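Long-range contacts in FAD-dependent pyridine nucleotide-disulphide oxidoreductase (Desulfovibrio vulgaris, PDB 3IWA), which probably uses bound FAD to pass electrons from NAD(P)H to an acceptor that is not established: residues A[161-166]-A[245-250]; A[221-226]-A[240-245]. All blocks are in the same frame, centred on the assembly; numbering follows the deposited sequence.

Interaction 1: residues A[161-166]-A[245-250]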
loop_
_atom_site.group_PDB
_atom_site.type_symbol
_atom_site.label_atom_id
_atom_site.label_comp_id
_atom_site.label_asym_id
_atom_site.label_seq_id
_atom_site.Cartn_x
_atom_site.Cartn_y
_atom_site.Cartn_z
ATOM N N LYS A 161 18.185 -21.019 29.499
ATOM C CA LYS A 161 16.811 -20.543 29.593
ATOM C C LYS A 161 16.680 -19.023 29.542
ATOM O O LYS A 161 17.355 -18.294 30.280
ATOM C CB LYS A 161 16.140 -21.114 30.835
ATOM C CG LYS A 161 15.989 -22.647 30.797
ATOM C CD LYS A 161 14.748 -23.144 31.532
ATOM C CE LYS A 161 14.530 -24.640 31.300
ATOM N NZ LYS A 161 14.851 -25.459 32.495
ATOM N N ALA A 162 15.799 -18.572 28.642
ATOM C CA ALA A 162 15.448 -17.164 28.484
ATOM C C ALA A 162 13.988 -16.937 28.866
ATOM O O ALA A 162 13.106 -17.638 28.384
ATOM C CB ALA A 162 15.690 -16.698 27.061
ATOM N N VAL A 163 13.753 -15.957 29.736
ATOM C CA VAL A 163 12.410 -15.463 29.958
ATOM C C VAL A 163 12.277 -14.021 29.426
ATOM O O VAL A 163 13.077 -13.156 29.766
ATOM C CB VAL A 163 12.045 -15.523 31.447
ATOM C CG1 VAL A 163 10.754 -14.692 31.725
ATOM C CG2 VAL A 163 11.933 -17.010 31.863
ATOM N N ILE A 164 11.283 -13.784 28.570
ATOM C CA ILE A 164 11.043 -12.455 28.018
ATOM C C ILE A 164 9.895 -11.844 28.785
ATOM O O ILE A 164 8.810 -12.385 28.813
ATOM C CB ILE A 164 10.736 -12.508 26.481
ATOM C CG1 ILE A 164 12.017 -12.768 25.662
ATOM C CG2 ILE A 164 10.161 -11.185 26.003
ATOM C CD1 ILE A 164 12.075 -14.033 24.927
ATOM N N VAL A 165 10.151 -10.723 29.440
ATOM C CA VAL A 165 9.137 -9.980 30.171
ATOM C C VAL A 165 8.567 -8.880 29.263
ATOM O O VAL A 165 9.223 -7.833 29.040
ATOM C CB VAL A 165 9.705 -9.325 31.447
ATOM C CG1 VAL A 165 8.550 -8.589 32.211
ATOM C CG2 VAL A 165 10.429 -10.374 32.333
ATOM N N GLY A 166 7.363 -9.142 28.747
ATOM C CA GLY A 166 6.710 -8.307 27.752
ATOM C C GLY A 166 6.490 -9.021 26.421
ATOM O O GLY A 166 7.435 -9.500 25.822
ATOM N N LEU A 245 9.896 -19.783 37.221
ATOM C CA LEU A 245 10.552 -20.135 35.959
ATOM C C LEU A 245 12.047 -20.016 36.155
ATOM O O LEU A 245 12.540 -19.044 36.722
ATOM C CB LEU A 245 10.127 -19.182 34.831
ATOM C CG LEU A 245 8.647 -19.131 34.443
ATOM C CD1 LEU A 245 8.300 -17.822 33.781
ATOM C CD2 LEU A 245 8.278 -20.311 33.549
ATOM N N ASP A 246 12.771 -21.012 35.692
ATOM C CA ASP A 246 14.225 -20.902 35.641
ATOM C C ASP A 246 14.617 -20.016 34.446
ATOM O O ASP A 246 14.141 -20.237 33.328
ATOM C CB ASP A 246 14.889 -22.290 35.495
ATOM C CG ASP A 246 14.707 -23.193 36.727
ATOM O OD1 ASP A 246 15.001 -22.765 37.865
ATOM O OD2 ASP A 246 14.315 -24.361 36.529
ATOM N N ALA A 247 15.483 -19.042 34.690
ATOM C CA ALA A 247 16.053 -18.234 33.627
ATOM C C ALA A 247 17.462 -17.802 33.967
ATOM O O ALA A 247 17.674 -17.204 35.002
ATOM C CB ALA A 247 15.206 -16.992 33.380
ATOM N N ASP A 248 18.411 -18.076 33.074
ATOM C CA ASP A 248 19.737 -17.469 33.161
ATOM C C ASP A 248 19.838 -16.201 32.306
ATOM O O ASP A 248 20.816 -15.475 32.374
ATOM C CB ASP A 248 20.859 -18.476 32.813
ATOM C CG ASP A 248 20.567 -19.295 31.558
ATOM O OD1 ASP A 248 21.215 -19.088 30.506
ATOM O OD2 ASP A 248 19.704 -20.173 31.619
ATOM N N LEU A 249 18.837 -15.957 31.475
ATOM C CA LEU A 249 18.701 -14.673 30.738
ATOM C C LEU A 249 17.255 -14.199 30.870
ATOM O O LEU A 249 16.332 -14.954 30.599
ATOM C CB LEU A 249 19.042 -14.847 29.250
ATOM C CG LEU A 249 18.932 -13.612 28.348
ATOM C CD1 LEU A 249 20.053 -12.619 28.616
ATOM C CD2 LEU A 249 18.930 -14.026 26.893
ATOM N N VAL A 250 17.094 -12.947 31.275
ATOM C CA VAL A 250 15.808 -12.293 31.354
ATOM C C VAL A 250 15.845 -11.000 30.527
ATOM O O VAL A 250 16.659 -10.100 30.784
ATOM C CB VAL A 250 15.433 -11.977 32.810
ATOM C CG1 VAL A 250 14.163 -11.180 32.862
ATOM C CG2 VAL A 250 15.325 -13.281 33.619
#

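Interaction 2: residues A[221-226]-A[240-245]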
loop_
_atom_site.group_PDB
_atom_site.type_symbol
_atom_site.label_atom_id
_atom_site.label_comp_id
_atom_site.label_asym_id
_atom_site.label_seq_id
_atom_site.Cartn_x
_atom_site.Cartn_y
_atom_site.Cartn_z
ATOM N N THR A 221 0.055 -15.172 29.680
ATOM C CA THR A 221 -0.634 -13.885 29.753
ATOM C C THR A 221 -1.393 -13.725 31.082
ATOM O O THR A 221 -1.563 -14.675 31.849
ATOM C CB THR A 221 -1.600 -13.703 28.536
ATOM O OG1 THR A 221 -2.457 -14.841 28.399
ATOM C CG2 THR A 221 -0.800 -13.536 27.243
ATOM N N GLY A 222 -1.871 -12.522 31.354
ATOM C CA GLY A 222 -2.443 -12.234 32.641
ATOM C C GLY A 222 -1.543 -12.646 33.800
ATOM O O GLY A 222 -2.040 -13.078 34.838
ATOM N N GLU A 223 -0.226 -12.465 33.639
ATOM C CA GLU A 223 0.759 -12.960 34.593
ATOM C C GLU A 223 1.804 -11.911 34.940
ATOM O O GLU A 223 2.419 -11.314 34.057
ATOM C CB GLU A 223 1.414 -14.205 34.029
ATOM C CG GLU A 223 2.247 -14.953 35.063
ATOM C CD GLU A 223 2.410 -16.415 34.776
ATOM O OE1 GLU A 223 1.546 -17.026 34.124
ATOM O OE2 GLU A 223 3.413 -16.971 35.263
ATOM N N LYS A 224 1.983 -11.690 36.244
ATOM C CA LYS A 224 2.786 -10.585 36.769
ATOM C C LYS A 224 4.113 -11.082 37.330
ATOM O O LYS A 224 4.155 -12.133 37.969
ATOM C CB LYS A 224 2.024 -9.839 37.881
ATOM C CG LYS A 224 2.842 -8.712 38.545
ATOM C CD LYS A 224 2.056 -7.891 39.594
ATOM C CE LYS A 224 2.573 -6.434 39.684
ATOM N NZ LYS A 224 1.658 -5.466 40.408
ATOM N N VAL A 225 5.176 -10.302 37.126
ATOM C CA VAL A 225 6.485 -10.633 37.661
ATOM C C VAL A 225 6.504 -10.113 39.101
ATOM O O VAL A 225 6.254 -8.928 39.357
ATOM C CB VAL A 225 7.672 -10.029 36.829
ATOM C CG1 VAL A 225 8.975 -10.198 37.580
ATOM C CG2 VAL A 225 7.785 -10.666 35.466
ATOM N N VAL A 226 6.797 -11.017 40.030
ATOM C CA VAL A 226 6.809 -10.695 41.457
ATOM C C VAL A 226 8.212 -10.438 41.995
ATOM O O VAL A 226 8.404 -9.528 42.805
ATOM C CB VAL A 226 6.076 -11.780 42.276
ATOM C CG1 VAL A 226 6.609 -11.845 43.685
ATOM C CG2 VAL A 226 4.557 -11.481 42.293
ATOM N N THR A 240 6.770 -15.449 39.198
ATOM C CA THR A 240 5.563 -14.739 38.860
ATOM C C THR A 240 4.547 -14.972 39.969
ATOM O O THR A 240 4.837 -15.712 40.923
ATOM C CB THR A 240 5.016 -15.177 37.499
ATOM O OG1 THR A 240 4.447 -16.482 37.588
ATOM C CG2 THR A 240 6.134 -15.160 36.426
ATOM N N ASP A 241 3.380 -14.330 39.860
ATOM C CA ASP A 241 2.270 -14.580 40.797
ATOM C C ASP A 241 1.593 -15.938 40.564
ATOM O O ASP A 241 0.666 -16.322 41.301
ATOM C CB ASP A 241 1.221 -13.444 40.781
ATOM C CG ASP A 241 0.557 -13.222 39.395
ATOM O OD1 ASP A 241 1.036 -13.762 38.358
ATOM O OD2 ASP A 241 -0.455 -12.476 39.352
ATOM N N LYS A 242 2.054 -16.674 39.561
ATOM C CA LYS A 242 1.474 -17.967 39.234
ATOM C C LYS A 242 2.461 -19.140 39.194
ATOM O O LYS A 242 2.031 -20.296 39.223
ATOM C CB LYS A 242 0.759 -17.851 37.893
ATOM C CG LYS A 242 -0.454 -16.897 37.952
ATOM C CD LYS A 242 -1.375 -17.070 36.742
ATOM C CE LYS A 242 -2.420 -15.937 36.656
ATOM N NZ LYS A 242 -3.204 -15.918 35.348
ATOM N N ARG A 243 3.767 -18.861 39.100
ATOM C CA ARG A 243 4.756 -19.925 38.976
ATOM C C ARG A 243 6.176 -19.438 39.211
ATOM O O ARG A 243 6.419 -18.243 39.411
ATOM C CB ARG A 243 4.647 -20.624 37.606
ATOM C CG ARG A 243 5.354 -19.900 36.429
ATOM C CD ARG A 243 4.692 -20.170 35.058
ATOM N NE ARG A 243 3.324 -19.638 35.014
ATOM C CZ ARG A 243 2.219 -20.336 34.730
ATOM N NH1 ARG A 243 1.046 -19.728 34.731
ATOM N NH2 ARG A 243 2.261 -21.624 34.418
ATOM N N THR A 244 7.097 -20.396 39.181
ATOM C CA THR A 244 8.532 -20.142 39.216
ATOM C C THR A 244 9.134 -20.648 37.901
ATOM O O THR A 244 8.884 -21.788 37.502
ATOM C CB THR A 244 9.217 -20.855 40.416
ATOM O OG1 THR A 244 8.751 -20.273 41.641
ATOM C CG2 THR A 244 10.760 -20.729 40.348
ATOM N N LEU A 245 9.896 -19.783 37.221
ATOM C CA LEU A 245 10.552 -20.135 35.959
ATOM C C LEU A 245 12.047 -20.016 36.155
ATOM O O LEU A 245 12.540 -19.044 36.722
ATOM C CB LEU A 245 10.127 -19.182 34.831
ATOM C CG LEU A 245 8.647 -19.131 34.443
ATOM C CD1 LEU A 245 8.300 -17.822 33.781
ATOM C CD2 LEU A 245 8.278 -20.311 33.549
#

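Interaction 1: residues A[161-166]-A[245-250]
Val163 and Ala247 meet through methyl groups: CG2 of Val163 lies 3.6 Å from CB of Ala247. With CG1 anti to the backbone N (chi1 167°), CG2 is the branch turned to the 245-250 segment, and it also packs on CB of Leu245, whose side chain runs roughly at a right angle to that of the valine. Further on, CG2 of Val165 rests on CG1 of Val250 at 3.9 Å, extending the same apolar face. On the other face Ala162 CB and Leu249 CD2 touch loosely at 4.2 Å. Between the two faces the backbones pair as parallel strands. Leu249 N donates to Lys161 O at 3.0 Å, and Val163 N to Leu249 O at 2.9 Å. Asp248 closes the start of the ladder: Asp248 OD2 takes the N-H of Lys161 on the syn side at 2.7 Å, while its OD1 accepts from Ser160 N, so one carboxylate holds two successive amides. The Lys161 side chain slants across that of Asp246, its CB and CD against Asp246 O; Lys161 NZ stays 4.2 Å from Asp246 OD2, too far for a salt bridge. The pairing joins neighbouring strands of the parallel sheet in a Rossmann-type domain; strand 185-189 flanks 161-165 on its other edge, helix 169-182 packs over Ala162 and Leu249, and strand 235-240 lies against Val163 and Val250.

Interaction 2: residues A[221-226]-A[240-245]
The guanidinium of Arg243 meets the carboxylate of Glu223 edge on, the two planes only 24° apart, in a two-pronged, side-on salt bridge. Arg243 NE reaches Glu223 OE2 at 2.7 Å in the guanidinium plane and uses the syn lone pair of that oxygen; Arg243 NH1 reaches Glu223 OE1 at 2.8 Å, with the oxygen tilted from the plane. CB of Lys242 lies 3.8 Å from Glu223 CD. Glu223 OE2 has a second donor, Thr240 OG1, at 2.6 Å on the anti side. Two bonds thus grip this oxygen, an arrangement that probably stabilises the charged glutamate. The threonine hydroxyl, set between its own backbone N and carbonyl carbon (chi1 73°), also accepts from the amides of Lys242 and Arg243, an ST turn and an ST motif that hold the turn together, while the same hydroxyl donates to Glu223. Asp241 works on the neighbouring residue: Asp241 OD1 takes the N-H of Lys224 at 3.1 Å from above the carboxylate plane, and Asp241 N returns a bond to Lys224 O at 3.0 Å. Lys242, extended beyond CG, sends NZ to Gly222 O at 3.1 Å from above the carbonyl plane. Val225 and Thr240 form an antiparallel, non-hydrogen-bonded pair whose side chains diverge. The contact therefore fastens the turn after strand 235-240 to the segment leading into strand 225-230, at one end of the antiparallel three-stranded sheet. Val225 packs on strand 161-165 of the parallel sheet, and Glu223 on strand 185-189.

Following the chain from the N terminus, the first of the contacting segments is strand 161-165, reached after the strands and helices of residues 5-153. Helix 169-182, strand 185-189, helix 202-214 and strand 218-220 follow. Residues 221-226 lead into the antiparallel excursion 225-246, and interaction 2 closes its short loop of 13 intervening residues when the chain returns at 240-245. Running on from Leu245, the chain then comes back beside 161-166, so that interaction 1 encloses interaction 2 in a much longer loop. The two share Leu245, in strand 244-246, just before the chain passes into parallel strand 249-252, and also meet where Val165 CG1 packs on Val225 CG2. Together they tie two sheets into one domain.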